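Local coordinates for hypothetical protein Atu2648 (Agrobacterium tumefaciens str. C58, PDB 1ZCE) that is of unknown function but adopts the EVE fold, akin to the ASCH and PUA domains, and so may bind nucleic acid, at residues L6-F12 and F51-E57; S15-Q19 and V62-E66; N40-M44 and W83-D87; N106-M112 and E129-R135. All blocks are in the same frame, centred on the assembly; numbering follows the deposited sequence.

Contact 1: L6-F12 and F51-E57; sequences LYKSEPF and FFYHSNE
Leu6 to Ser9 and Phe51 to His54 lie beside each other as parallel strands, Leu6 paired with Phe51 and Ser9 with His54. Three backbone bonds form the ladder: Tyr7 N donates to Phe51 O at 2.8 Å, Tyr53 N to Tyr7 O at 2.9 Å, and Ser9 N to Tyr53 O at 2.8 Å. In the fourth, Ser55 N reaches Ser9 O at 3.0 Å from above the carbonyl plane, where the chain has passed the end of the strand. On the outer sides Leu6 and Lys8 bond to Gln123 and Ser121, and Phe52 to Val62 and Gly63. Side chains alternate between the two faces. Leu6 CD2 rests on Tyr53 CB, and the extended Lys8 chain runs alongside the Tyr53 ring; on the opposite face the small Ser9 lets its CB come within 3.6 Å of Phe52 CZ. Buried Ser9 OG, placed anti to the backbone nitrogen (chi1 -169°), is satisfied by Trp14 O. His54 NE2 accepts from Trp16 N, which probably helps fix the imidazole's rotation, while Pro11 CB sits over one face, 3.8 Å from the His54 ring centroid, in a CH-pi contact. Past the strand ends, three waters link polar groups of the two loops. One gives protons to Glu10 OE2 and Asn56 OD1, another joins Glu10 OE1 to Ser55 OG, and a third accepts from Phe12 N and donates to Glu57 OE1. Glu10, Asn56 and Glu57 suit this end because their side-chain oxygens take protons from water. The arrangement is the parallel pair of an otherwise antiparallel PUA-like sheet, joined by a long helix-bearing connection.

Contact 2: S15-Q19 and V62-E66; sequences SWEMQ and VGIVE
Trp16, in the first turn of helix 16-22, lies across the Val62-Gly63 step, where strand 60-73 carries a classic beta bulge: both residues face Phe52 of the neighbouring strand in the sheet of this PUA-like fold. The ring contacts come first. Without a side chain, Gly63 can bring its CA over one face of the indole, 3.9 Å from the centroid of the Trp16 six-membered ring, a CH-pi contact. Val62 O lies over the same ring system, 3.6 Å from Trp16 NE1, but that nitrogen's hydrogen bond goes to Asp93 OD1, which probably helps fix the rotation of the indole. Apolar contacts lie at both ends of the side chain: Val62 CG2 meets Trp16 CB at 3.5 Å, and at the far rim Val65 CG1 meets Trp16 CZ3 edge-on at 3.7 Å. The branched valines fill these places because each can offer one methyl to the tryptophan. With CG anti to the backbone nitrogen (chi1 173°), Trp16 swings its long ring along the strand and spans the residues from Val62 to Val65. Gln19, one turn on, adds only a loose touch of its CG to Val65, while its amide OE1 accepts from Trp14 NE1. Polar bonding within 15-19 secures the helix start. Ser15 is the N-cap: its short side chain folds back so that Ser15 OG accepts from Met18 N at 3.3 Å.

Contact 3: N40-M44 and W83-D87; sequences NMRAM and WDCVD
Arg42 grips Asp84 side-on with two nitrogens, one to each carboxylate oxygen. Arg42 NE donates to Asp84 OD1 at 2.9 Å, nearly straight (167°) and on the oxygen's syn lone pair, while Arg42 NH2 reaches Asp84 OD2 at 2.8 Å with a slight tilt. The two planes are turned 35° apart. Two bonds of a salt bridge fix both groups, and charged residues suit this outer end, where Arg42 is exposed. The rest of the first shell is apolar. Selenomethionine Met41 bends at its last torsion (chi3 -68°), bringing its methyl CE to 3.6 Å from Cys85 CB and 3.4 Å from Asp84 O. Its selenium also lies 3.9 Å from Val86 CG2, a methyl that Met44 SE approaches at the same distance from a direction about at right angles, and both flexible chains can mould themselves to it. The other methyl, Val86 CG1, touches Met41 O. Val86 N is buried here without a polar partner.

Further out, the arginine chain is straight from CG to NE, which carries its head beyond the helix to the start of the strand. Arg38, one turn earlier, brings its guanidinium close to that of Arg42. The contact thus lays the end of helix 35-42 and the residues just after it on the beginning of strand 84-99, with Trp29 and Val32 beside Met41, and Tyr7, Val67 and Val122 of strands 4-9, 60-73 and 122-125 around Met44.

Contact 4: N106-M112 and E129-R135; sequences NPKLEKM and EYLEVCR
Glu132 leaves its helix with CG anti to the backbone nitrogen (chi1 179°) and then bends at chi2 (66°), a path that brings its carboxylate between Asn106 and Lys108. These belong to an Asx turn, in which Asn106 OD1 accepts from Lys108 N at 2.9 Å, so the asparagine serves both its own loop and helix 127-136. Its amide ND2 donates to Glu132 OE1 at 2.7 Å on the anti lone pair, with the carboxylate nearly perpendicular to the amide. The other oxygen, Glu132 OE2, gathers cations: Arg135 approaches with both NE and NH1, the latter at 2.8 Å, and Lys108 NZ adds a weak bond at 3.0 Å. This three-residue network probably stabilises the glutamate's negative charge at the surface.

Beneath it the contact turns apolar. Leu109 starts a type I beta turn that ends at Met112, and its two methyls divide the helix face, CD1 at 3.8 Å from Val133 CG2 and CD2 over Glu129 CA and CG. Selenomethionine Met112, stretched out straight, lays its methyl CE against the same Val133 CG2. Valine suits the place because this methyl, held close to the helix backbone, can meet both neighbours. Glu129 is buried, yet its carboxylate is satisfied: OE2 accepts from Thr126 N, just before the helix, and OE1 from a water. That water accepts from Lys111 N and gives protons to Lys108 O at 2.9 Å and to Glu129 OE1 at 2.8 Å.

How the contacts relate
Contacts 1, 2 and 3 cross along the chain, their segments alternating, whereas contact 4 follows them in series. The first three share the mixed sheet, in which strands 4-9, 49-54, 60-73 and 84-99 are successive neighbours. Contacts 1 and 2 have centres about 9 Å apart and are directly joined through Phe52 and the 62-63 bulge. The centre of contact 3 lies about 17 Å from the centres of both, and Met44 touches Tyr7 of contact 1. Contact 4, on the opposite side of the chain's centre from contact 3, touches contact 1 through Phe51 and contact 2 through Ile64. Contact 1 pairs two strands, contacts 2 and 3 lay helices 16-22 and 35-42 on the sheet, and contact 4 holds a loop to helix 127-136.

Contact 1: L6-F12 and F51-E57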
# COMPACT_ATOMS: atom_id res chain seq x y z
N LEU A 6 2.52 -0.62 2.41
CA LEU A 6 2.57 -0.69 0.95
C LEU A 6 1.60 -1.77 0.49
O LEU A 6 1.54 -2.86 1.07
CB LEU A 6 3.99 -0.99 0.44
CG LEU A 6 4.14 -1.08 -1.09
CD1 LEU A 6 5.51 -0.56 -1.53
CD2 LEU A 6 3.94 -2.52 -1.55
N TYR A 7 0.82 -1.45 -0.54
CA TYR A 7 -0.17 -2.36 -1.10
C TYR A 7 0.16 -2.62 -2.56
O TYR A 7 0.26 -1.69 -3.35
CB TYR A 7 -1.58 -1.75 -1.03
CG TYR A 7 -1.94 -1.15 0.31
CD1 TYR A 7 -1.42 0.08 0.69
CD2 TYR A 7 -2.77 -1.83 1.20
CE1 TYR A 7 -1.72 0.63 1.94
CE2 TYR A 7 -3.07 -1.28 2.45
CZ TYR A 7 -2.53 -0.06 2.81
OH TYR A 7 -2.78 0.48 4.06
N LYS A 8 0.34 -3.89 -2.91
CA LYS A 8 0.61 -4.25 -4.30
C LYS A 8 -0.73 -4.44 -5.02
O LYS A 8 -1.65 -5.05 -4.48
CB LYS A 8 1.41 -5.55 -4.38
CG LYS A 8 2.81 -5.47 -3.81
CD LYS A 8 3.59 -6.73 -4.17
CE LYS A 8 5.05 -6.63 -3.77
NZ LYS A 8 5.83 -7.83 -4.19
N SER A 9 -0.82 -3.91 -6.23
CA SER A 9 -2.04 -4.04 -7.01
C SER A 9 -1.64 -4.16 -8.48
O SER A 9 -0.86 -3.36 -8.98
CB SER A 9 -2.94 -2.81 -6.81
OG SER A 9 -4.23 -3.01 -7.36
N GLU A 10 -2.16 -5.17 -9.17
CA GLU A 10 -1.85 -5.36 -10.58
C GLU A 10 -2.75 -4.43 -11.36
O GLU A 10 -3.97 -4.56 -11.31
CB GLU A 10 -2.10 -6.81 -10.98
CG GLU A 10 -1.25 -7.80 -10.21
CD GLU A 10 -1.46 -9.23 -10.65
OE1 GLU A 10 -0.80 -10.12 -10.06
OE2 GLU A 10 -2.26 -9.47 -11.57
N PRO A 11 -2.17 -3.48 -12.11
CA PRO A 11 -2.96 -2.52 -12.88
C PRO A 11 -4.01 -3.09 -13.83
O PRO A 11 -5.03 -2.44 -14.09
CB PRO A 11 -1.90 -1.67 -13.58
CG PRO A 11 -0.75 -2.61 -13.73
CD PRO A 11 -0.73 -3.34 -12.41
N PHE A 12 -3.78 -4.29 -14.33
CA PHE A 12 -4.72 -4.93 -15.24
C PHE A 12 -6.01 -5.26 -14.48
O PHE A 12 -7.11 -5.24 -15.05
CB PHE A 12 -4.09 -6.21 -15.81
CG PHE A 12 -4.92 -6.87 -16.88
CD1 PHE A 12 -6.00 -7.68 -16.55
CD2 PHE A 12 -4.61 -6.67 -18.22
CE1 PHE A 12 -6.76 -8.28 -17.54
CE2 PHE A 12 -5.37 -7.27 -19.22
CZ PHE A 12 -6.45 -8.07 -18.88
N PHE A 51 1.77 3.16 0.38
CA PHE A 51 2.04 3.27 -1.04
C PHE A 51 1.17 2.34 -1.86
O PHE A 51 0.89 1.21 -1.45
CB PHE A 51 3.50 2.92 -1.35
CG PHE A 51 4.50 3.89 -0.78
CD1 PHE A 51 4.32 5.26 -0.94
CD2 PHE A 51 5.63 3.43 -0.14
CE1 PHE A 51 5.27 6.16 -0.46
CE2 PHE A 51 6.59 4.32 0.35
CZ PHE A 51 6.41 5.69 0.18
N PHE A 52 0.72 2.84 -3.00
CA PHE A 52 -0.07 2.04 -3.93
C PHE A 52 1.00 1.71 -4.98
O PHE A 52 1.52 2.60 -5.66
CB PHE A 52 -1.21 2.86 -4.52
CG PHE A 52 -2.21 2.06 -5.32
CD1 PHE A 52 -1.95 1.71 -6.64
CD2 PHE A 52 -3.42 1.66 -4.75
CE1 PHE A 52 -2.89 0.99 -7.39
CE2 PHE A 52 -4.37 0.94 -5.49
CZ PHE A 52 -4.10 0.60 -6.81
N TYR A 53 1.34 0.43 -5.08
CA TYR A 53 2.38 -0.05 -5.97
C TYR A 53 1.83 -0.96 -7.05
O TYR A 53 1.13 -1.93 -6.75
CB TYR A 53 3.43 -0.80 -5.15
CG TYR A 53 4.51 -1.49 -5.95
CD1 TYR A 53 4.40 -2.83 -6.32
CD2 TYR A 53 5.67 -0.80 -6.32
CE1 TYR A 53 5.41 -3.47 -7.04
CE2 TYR A 53 6.68 -1.43 -7.04
CZ TYR A 53 6.54 -2.76 -7.40
OH TYR A 53 7.55 -3.36 -8.11
N HIS A 54 2.12 -0.64 -8.30
CA HIS A 54 1.67 -1.47 -9.41
C HIS A 54 2.60 -2.67 -9.54
O HIS A 54 3.79 -2.52 -9.82
CB HIS A 54 1.65 -0.66 -10.71
CG HIS A 54 0.41 0.17 -10.89
ND1 HIS A 54 0.31 1.15 -11.85
CD2 HIS A 54 -0.78 0.14 -10.25
CE1 HIS A 54 -0.89 1.70 -11.79
NE2 HIS A 54 -1.57 1.10 -10.83
N SER A 55 2.04 -3.85 -9.33
CA SER A 55 2.80 -5.09 -9.40
C SER A 55 2.48 -5.85 -10.68
O SER A 55 1.43 -5.63 -11.30
CB SER A 55 2.50 -5.95 -8.17
OG SER A 55 1.12 -6.20 -8.07
N ASN A 56 3.38 -6.77 -11.04
CA ASN A 56 3.29 -7.58 -12.25
C ASN A 56 3.67 -6.67 -13.42
O ASN A 56 4.65 -6.91 -14.12
CB ASN A 56 1.88 -8.14 -12.46
CG ASN A 56 1.84 -9.23 -13.53
OD1 ASN A 56 0.77 -9.57 -14.05
ND2 ASN A 56 3.00 -9.78 -13.85
N GLU A 57 2.88 -5.61 -13.63
CA GLU A 57 3.16 -4.63 -14.67
C GLU A 57 3.37 -3.28 -13.98
O GLU A 57 2.90 -3.08 -12.85
CB GLU A 57 2.00 -4.54 -15.65
CG GLU A 57 1.82 -5.76 -16.51
CD GLU A 57 0.68 -5.60 -17.50
OE1 GLU A 57 -0.49 -5.56 -17.06
OE2 GLU A 57 0.96 -5.51 -18.71
O HOH W 1 -1.87 -8.58 -14.06
O HOH W 2 1.39 -9.06 -8.23
O HOH W 3 -1.27 -5.81 -14.42

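Contact 2: S15-Q19 and V62-E66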
# COMPACT_ATOMS: atom_id res chain seq x y z
N SER A 15 -6.16 -0.71 -11.07
CA SER A 15 -5.16 0.33 -11.27
C SER A 15 -5.34 1.52 -10.34
O SER A 15 -6.40 1.71 -9.73
CB SER A 15 -5.21 0.83 -12.71
OG SER A 15 -6.41 1.55 -12.92
N TRP A 16 -4.30 2.34 -10.28
CA TRP A 16 -4.30 3.54 -9.47
C TRP A 16 -5.43 4.46 -9.94
O TRP A 16 -6.10 5.10 -9.13
CB TRP A 16 -2.94 4.24 -9.61
CG TRP A 16 -2.86 5.58 -8.97
CD1 TRP A 16 -2.48 6.74 -9.57
CD2 TRP A 16 -3.15 5.91 -7.60
NE1 TRP A 16 -2.51 7.78 -8.67
CE2 TRP A 16 -2.92 7.29 -7.45
CE3 TRP A 16 -3.58 5.17 -6.49
CZ2 TRP A 16 -3.11 7.96 -6.24
CZ3 TRP A 16 -3.77 5.83 -5.28
CH2 TRP A 16 -3.53 7.21 -5.17
N GLU A 17 -5.66 4.51 -11.25
CA GLU A 17 -6.73 5.35 -11.78
C GLU A 17 -8.08 4.88 -11.24
O GLU A 17 -8.91 5.69 -10.86
CB GLU A 17 -6.73 5.31 -13.31
CG GLU A 17 -5.54 6.00 -13.96
CD GLU A 17 -5.57 7.51 -13.81
OE1 GLU A 17 -4.58 8.17 -14.20
OE2 GLU A 17 -6.59 8.04 -13.31
N MSE A 18 -8.28 3.57 -11.19
CA MSE A 18 -9.52 3.02 -10.67
C MSE A 18 -9.65 3.33 -9.18
O MSE A 18 -10.74 3.62 -8.69
CB MSE A 18 -9.58 1.51 -10.90
CG MSE A 18 -9.62 1.12 -12.37
SE MSE A 18 -9.46 -0.79 -12.64
CE MSE A 18 -11.33 -1.23 -12.81
N GLN A 19 -8.52 3.26 -8.48
CA GLN A 19 -8.51 3.55 -7.05
C GLN A 19 -8.94 5.00 -6.83
O GLN A 19 -9.80 5.27 -5.99
CB GLN A 19 -7.11 3.31 -6.48
CG GLN A 19 -7.01 3.54 -4.98
CD GLN A 19 -7.92 2.61 -4.19
OE1 GLN A 19 -7.82 1.39 -4.30
NE2 GLN A 19 -8.81 3.19 -3.39
N VAL A 62 3.00 4.50 -7.49
CA VAL A 62 2.29 5.54 -8.21
C VAL A 62 1.41 6.47 -7.39
O VAL A 62 0.96 7.49 -7.89
CB VAL A 62 1.42 4.92 -9.32
CG1 VAL A 62 2.31 4.25 -10.34
CG2 VAL A 62 0.46 3.89 -8.71
N GLY A 63 1.17 6.13 -6.13
CA GLY A 63 0.33 6.98 -5.32
C GLY A 63 0.36 6.65 -3.85
O GLY A 63 0.97 5.67 -3.43
N ILE A 64 -0.28 7.51 -3.07
CA ILE A 64 -0.38 7.32 -1.63
C ILE A 64 -1.85 7.13 -1.28
O ILE A 64 -2.72 7.83 -1.81
CB ILE A 64 0.19 8.54 -0.87
CG1 ILE A 64 1.69 8.64 -1.13
CG2 ILE A 64 -0.10 8.41 0.62
CD1 ILE A 64 2.38 9.80 -0.42
N VAL A 65 -2.11 6.18 -0.39
CA VAL A 65 -3.46 5.89 0.06
C VAL A 65 -3.52 5.96 1.57
O VAL A 65 -2.50 6.11 2.25
CB VAL A 65 -3.91 4.47 -0.36
CG1 VAL A 65 -4.02 4.37 -1.87
CG2 VAL A 65 -2.93 3.43 0.18
N GLU A 66 -4.73 5.86 2.10
CA GLU A 66 -4.95 5.85 3.53
C GLU A 66 -6.03 4.84 3.85
O GLU A 66 -6.90 4.55 3.03
CB GLU A 66 -5.37 7.24 4.03
CG GLU A 66 -6.74 7.70 3.54
CD GLU A 66 -7.07 9.11 3.99
OE1 GLU A 66 -8.15 9.61 3.62
OE2 GLU A 66 -6.26 9.72 4.71

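Contact 3: N40-M44 and W83-D87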
# COMPACT_ATOMS: atom_id res chain seq x y z
N ASN A 40 -0.98 -7.83 8.59
CA ASN A 40 -0.49 -6.47 8.44
C ASN A 40 -1.70 -5.54 8.37
O ASN A 40 -1.71 -4.46 8.97
CB ASN A 40 0.37 -6.34 7.17
CG ASN A 40 1.78 -6.91 7.36
OD1 ASN A 40 2.49 -7.21 6.40
ND2 ASN A 40 2.19 -7.06 8.62
N MSE A 41 -2.75 -5.96 7.67
CA MSE A 41 -3.94 -5.14 7.60
C MSE A 41 -4.59 -5.02 8.98
O MSE A 41 -5.10 -3.96 9.33
CB MSE A 41 -4.93 -5.69 6.57
CG MSE A 41 -4.45 -5.48 5.14
SE MSE A 41 -5.75 -5.89 3.75
CE MSE A 41 -5.82 -7.81 4.03
N ARG A 42 -4.59 -6.10 9.75
CA ARG A 42 -5.16 -6.05 11.10
C ARG A 42 -4.40 -5.08 12.00
O ARG A 42 -4.94 -4.62 13.00
CB ARG A 42 -5.13 -7.44 11.74
CG ARG A 42 -6.10 -8.43 11.14
CD ARG A 42 -5.93 -9.79 11.78
NE ARG A 42 -6.91 -10.74 11.27
CZ ARG A 42 -6.99 -12.00 11.68
NH1 ARG A 42 -6.15 -12.45 12.60
NH2 ARG A 42 -7.92 -12.80 11.17
N ALA A 43 -3.15 -4.77 11.65
CA ALA A 43 -2.35 -3.86 12.45
C ALA A 43 -2.55 -2.40 12.05
O ALA A 43 -2.01 -1.50 12.69
CB ALA A 43 -0.88 -4.23 12.32
N MSE A 44 -3.33 -2.18 11.00
CA MSE A 44 -3.57 -0.82 10.50
C MSE A 44 -4.64 -0.06 11.26
O MSE A 44 -5.61 -0.63 11.76
CB MSE A 44 -3.95 -0.87 9.02
CG MSE A 44 -2.83 -1.38 8.14
SE MSE A 44 -3.41 -1.64 6.33
CE MSE A 44 -1.81 -2.49 5.67
N TRP A 83 -10.31 -14.78 6.79
CA TRP A 83 -9.96 -13.78 5.79
C TRP A 83 -10.68 -12.45 6.02
O TRP A 83 -11.90 -12.35 5.84
CB TRP A 83 -10.25 -14.30 4.38
CG TRP A 83 -9.42 -15.51 4.01
CD1 TRP A 83 -9.88 -16.66 3.44
CD2 TRP A 83 -8.01 -15.68 4.18
NE1 TRP A 83 -8.85 -17.54 3.25
CE2 TRP A 83 -7.68 -16.96 3.69
CE3 TRP A 83 -6.98 -14.87 4.70
CZ2 TRP A 83 -6.38 -17.46 3.71
CZ3 TRP A 83 -5.68 -15.37 4.71
CH2 TRP A 83 -5.40 -16.66 4.22
N ASP A 84 -9.92 -11.45 6.44
CA ASP A 84 -10.47 -10.11 6.65
C ASP A 84 -9.54 -9.08 6.01
O ASP A 84 -8.40 -9.39 5.65
CB ASP A 84 -10.71 -9.82 8.15
CG ASP A 84 -9.60 -10.32 9.06
OD1 ASP A 84 -8.46 -9.85 8.95
OD2 ASP A 84 -9.89 -11.19 9.91
N CYS A 85 -10.03 -7.85 5.86
CA CYS A 85 -9.25 -6.81 5.21
C CYS A 85 -9.73 -5.40 5.55
O CYS A 85 -10.83 -5.21 6.11
CB CYS A 85 -9.33 -6.99 3.70
SG CYS A 85 -11.06 -7.02 3.08
N VAL A 86 -8.90 -4.42 5.22
CA VAL A 86 -9.25 -3.03 5.43
C VAL A 86 -9.80 -2.49 4.11
O VAL A 86 -9.87 -3.20 3.11
CB VAL A 86 -8.01 -2.15 5.81
CG1 VAL A 86 -7.48 -2.56 7.17
CG2 VAL A 86 -6.92 -2.29 4.75
N ASP A 87 -10.21 -1.23 4.14
CA ASP A 87 -10.67 -0.51 2.96
C ASP A 87 -9.65 0.62 2.86
O ASP A 87 -9.23 1.15 3.89
CB ASP A 87 -12.04 0.13 3.18
CG ASP A 87 -13.19 -0.86 3.13
OD1 ASP A 87 -12.96 -2.08 3.28
OD2 ASP A 87 -14.33 -0.41 2.94

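Contact 4: N106-M112 and E129-R135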
# COMPACT_ATOMS: atom_id res chain seq x y z
N ASN A 106 18.81 2.16 -4.24
CA ASN A 106 18.98 3.04 -3.08
C ASN A 106 19.43 2.26 -1.84
O ASN A 106 18.66 1.47 -1.29
CB ASN A 106 17.67 3.76 -2.79
CG ASN A 106 17.84 4.92 -1.84
OD1 ASN A 106 18.67 4.87 -0.93
ND2 ASN A 106 17.05 5.97 -2.02
N PRO A 107 20.67 2.49 -1.37
CA PRO A 107 21.13 1.76 -0.19
C PRO A 107 20.27 1.91 1.07
O PRO A 107 20.24 1.02 1.91
CB PRO A 107 22.55 2.29 0.01
CG PRO A 107 22.47 3.68 -0.51
CD PRO A 107 21.65 3.51 -1.77
N LYS A 108 19.57 3.04 1.19
CA LYS A 108 18.73 3.28 2.35
C LYS A 108 17.47 2.41 2.35
O LYS A 108 16.78 2.29 3.36
CB LYS A 108 18.34 4.76 2.40
CG LYS A 108 19.53 5.70 2.45
CD LYS A 108 19.14 7.15 2.22
CE LYS A 108 18.27 7.69 3.34
NZ LYS A 108 17.88 9.10 3.08
N LEU A 109 17.18 1.80 1.20
CA LEU A 109 15.99 0.97 1.07
C LEU A 109 16.29 -0.53 0.95
O LEU A 109 15.40 -1.31 0.62
CB LEU A 109 15.19 1.44 -0.15
CG LEU A 109 14.83 2.93 -0.19
CD1 LEU A 109 14.04 3.22 -1.46
CD2 LEU A 109 14.02 3.31 1.04
N GLU A 110 17.53 -0.92 1.25
CA GLU A 110 17.94 -2.32 1.16
C GLU A 110 17.15 -3.31 2.01
O GLU A 110 17.06 -4.49 1.67
CB GLU A 110 19.41 -2.48 1.52
CG GLU A 110 20.38 -1.77 0.60
CD GLU A 110 21.78 -2.34 0.71
OE1 GLU A 110 22.28 -2.47 1.85
OE2 GLU A 110 22.37 -2.65 -0.34
N LYS A 111 16.60 -2.84 3.13
CA LYS A 111 15.85 -3.72 4.01
C LYS A 111 14.34 -3.57 3.83
O LYS A 111 13.56 -4.16 4.57
CB LYS A 111 16.22 -3.45 5.47
CG LYS A 111 17.68 -3.75 5.80
CD LYS A 111 18.01 -3.41 7.25
CE LYS A 111 19.46 -3.72 7.59
NZ LYS A 111 19.77 -5.17 7.50
N MSE A 112 13.94 -2.80 2.83
CA MSE A 112 12.52 -2.58 2.58
C MSE A 112 11.85 -3.88 2.15
O MSE A 112 12.39 -4.62 1.34
CB MSE A 112 12.34 -1.50 1.51
CG MSE A 112 10.94 -0.91 1.43
SE MSE A 112 10.86 0.47 0.09
CE MSE A 112 8.96 0.80 0.16
N GLU A 129 11.88 4.71 5.29
CA GLU A 129 11.69 4.20 3.94
C GLU A 129 10.59 4.99 3.25
O GLU A 129 10.70 5.36 2.08
CB GLU A 129 11.33 2.71 3.98
CG GLU A 129 12.51 1.80 4.27
CD GLU A 129 12.11 0.41 4.73
OE1 GLU A 129 13.02 -0.40 5.00
OE2 GLU A 129 10.89 0.13 4.83
N TYR A 130 9.52 5.28 3.99
CA TYR A 130 8.41 6.04 3.45
C TYR A 130 8.85 7.44 3.04
O TYR A 130 8.55 7.90 1.94
CB TYR A 130 7.28 6.11 4.49
CG TYR A 130 6.10 6.97 4.09
CD1 TYR A 130 5.96 8.28 4.57
CD2 TYR A 130 5.10 6.47 3.25
CE1 TYR A 130 4.86 9.05 4.24
CE2 TYR A 130 4.00 7.25 2.91
CZ TYR A 130 3.88 8.53 3.41
OH TYR A 130 2.79 9.29 3.08
N LEU A 131 9.57 8.12 3.92
CA LEU A 131 10.03 9.47 3.61
C LEU A 131 11.00 9.50 2.43
O LEU A 131 10.96 10.42 1.62
CB LEU A 131 10.68 10.10 4.84
CG LEU A 131 9.72 10.37 6.01
CD1 LEU A 131 10.50 10.79 7.24
CD2 LEU A 131 8.72 11.45 5.62
N GLU A 132 11.86 8.49 2.34
CA GLU A 132 12.83 8.44 1.25
C GLU A 132 12.16 8.17 -0.10
O GLU A 132 12.46 8.84 -1.09
CB GLU A 132 13.88 7.36 1.54
CG GLU A 132 14.94 7.18 0.46
CD GLU A 132 15.87 8.37 0.28
OE1 GLU A 132 16.74 8.30 -0.61
OE2 GLU A 132 15.73 9.38 1.01
N VAL A 133 11.24 7.21 -0.15
CA VAL A 133 10.54 6.92 -1.40
C VAL A 133 9.73 8.16 -1.79
O VAL A 133 9.68 8.52 -2.97
CB VAL A 133 9.61 5.68 -1.25
CG1 VAL A 133 8.70 5.54 -2.47
CG2 VAL A 133 10.47 4.43 -1.11
N CYS A 134 9.10 8.81 -0.82
CA CYS A 134 8.33 10.02 -1.12
C CYS A 134 9.23 11.10 -1.72
O CYS A 134 8.85 11.74 -2.70
CB CYS A 134 7.63 10.54 0.14
SG CYS A 134 6.12 9.62 0.56
N ARG A 135 10.41 11.31 -1.13
CA ARG A 135 11.34 12.31 -1.65
C ARG A 135 11.72 11.97 -3.09
O ARG A 135 11.74 12.83 -3.97
CB ARG A 135 12.61 12.38 -0.81
CG ARG A 135 12.54 13.29 0.41
CD ARG A 135 13.93 13.44 1.02
NE ARG A 135 14.41 12.19 1.59
CZ ARG A 135 14.11 11.77 2.82
NH1 ARG A 135 14.58 10.62 3.25
NH2 ARG A 135 13.35 12.51 3.61
O HOH W 4 15.70 -0.22 4.28
O HOH W 5 12.52 -2.49 6.55